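Local coordinates for short chain dehydrogenase (A0QTM2 homolog) (PDB 3SC4) that probably catalyses NAD(P)-dependent oxidation of an alcohol or reduction of a carbonyl, as a member of the short-chain dehydrogenase family, at the interface of chains A and B. Coordinates in Å, arbitrary orientation; residue numbers count along the deposited sequence, not the author numbering. Chains: chain A/B, Short chain dehydrogenase (A0QTM2 homolog).

The interface of chains A and B. Residues chain A 161, 164, 167-168; chain B 175-176, 179.
A:Met168 and A:Met167 lie against B:Cys176 and B:Leu175 where helix 164-183 of one chain packs against helix 164-183 of the other. The two methionines are the first two X positions of the family's catalytic Tyr-X-X-X-Lys motif, carried by this helix; A:Leu161 comes from the loop just ahead of it. The interface is two-fold symmetric, so the same contacts recur with the chains exchanged. Helix-to-helix packing of this sort is common in short-chain dehydrogenase oligomers, and the pair may be a biological dimer, though the structure alone does not show this.

Apolar contacts are made chiefly by the two methionine thioethers. A:Met168 runs out extended as far as its sulfur and bends at the last torsion (chi3 59°), which keeps both SD and the terminal methyl CE beside B:Cys176; SD lies 3.6 Å from CB of B:Cys176 and CE 3.8 Å from the same atom. A:Met167 is instead folded at chi2 and chi3 (-81° and -68°). Its thioether SD rests 4.0 Å from the CD2 branch of B:Leu175, while CE turns towards the backbone carbonyl of that leucine. The same CD2 branch lies 4.1 Å from CD2 of A:Leu161, the two leucine side chains crossing at about a right angle.

Beside these two methionines, B:Gly179, with no side chain, probably allows close approach to its CA: the carbonyl O of A:Leu161 lies 3.3 Å from CA of B:Gly179, and CG2 of A:Thr164 4.1 Å from it and 4.0 Å from the carbonyl O of B:Cys176.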
loop_
_atom_site.group_PDB
_atom_site.type_symbol
_atom_site.label_atom_id
_atom_site.label_comp_id
_atom_site.label_asym_id
_atom_site.label_seq_id
_atom_site.Cartn_x
_atom_site.Cartn_y
_atom_site.Cartn_z
ATOM N N LEU A 161 8.283 3.057 -9.761
ATOM C CA LEU A 161 8.150 2.183 -8.615
ATOM C C LEU A 161 9.319 2.353 -7.650
ATOM O O LEU A 161 9.610 1.491 -6.844
ATOM C CB LEU A 161 7.989 0.736 -9.073
ATOM C CG LEU A 161 6.722 0.485 -9.902
ATOM C CD1 LEU A 161 6.743 -0.909 -10.511
ATOM C CD2 LEU A 161 5.459 0.689 -9.079
ATOM N N THR A 164 11.156 2.683 -3.155
ATOM C CA THR A 164 10.126 1.786 -2.704
ATOM C C THR A 164 9.392 2.240 -1.454
ATOM O O THR A 164 8.182 2.318 -1.460
ATOM C CB THR A 164 10.697 0.364 -2.560
ATOM O OG1 THR A 164 11.248 -0.020 -3.830
ATOM C CG2 THR A 164 9.614 -0.616 -2.138
ATOM N N MET A 167 7.119 5.306 -2.218
ATOM C CA MET A 167 6.136 4.913 -3.213
ATOM C C MET A 167 5.065 4.024 -2.566
ATOM O O MET A 167 3.895 4.199 -2.849
ATOM C CB MET A 167 6.816 4.203 -4.380
ATOM C CG MET A 167 5.869 3.626 -5.422
ATOM S SD MET A 167 5.167 2.023 -4.930
ATOM C CE MET A 167 6.620 0.992 -4.992
ATOM N N MET A 168 5.449 3.101 -1.689
ATOM C CA MET A 168 4.453 2.267 -1.002
ATOM C C MET A 168 3.481 3.120 -0.223
ATOM O O MET A 168 2.291 2.836 -0.151
ATOM C CB MET A 168 5.137 1.285 -0.059
ATOM C CG MET A 168 5.868 0.176 -0.833
ATOM S SD MET A 168 6.758 -0.960 0.190
ATOM C CE MET A 168 5.403 -1.569 1.200
ATOM N N LEU B 175 3.351 -4.037 -4.452
ATOM C CA LEU B 175 4.165 -2.828 -4.690
ATOM C C LEU B 175 5.560 -2.925 -4.061
ATOM O O LEU B 175 6.561 -2.472 -4.638
ATOM C CB LEU B 175 3.432 -1.588 -4.192
ATOM C CG LEU B 175 2.235 -1.162 -5.040
ATOM C CD1 LEU B 175 1.497 -0.025 -4.357
ATOM C CD2 LEU B 175 2.716 -0.750 -6.442
ATOM N N CYS B 176 5.634 -3.529 -2.881
ATOM C CA CYS B 176 6.922 -3.754 -2.270
ATOM C C CYS B 176 7.791 -4.615 -3.197
ATOM O O CYS B 176 8.952 -4.280 -3.477
ATOM C CB CYS B 176 6.751 -4.415 -0.930
ATOM S SG CYS B 176 8.271 -4.551 -0.015
ATOM N N GLY B 179 8.840 -2.733 -6.342
ATOM C CA GLY B 179 9.826 -1.714 -6.036
ATOM C C GLY B 179 11.193 -2.336 -5.830
ATOM O O GLY B 179 12.178 -1.896 -6.422
#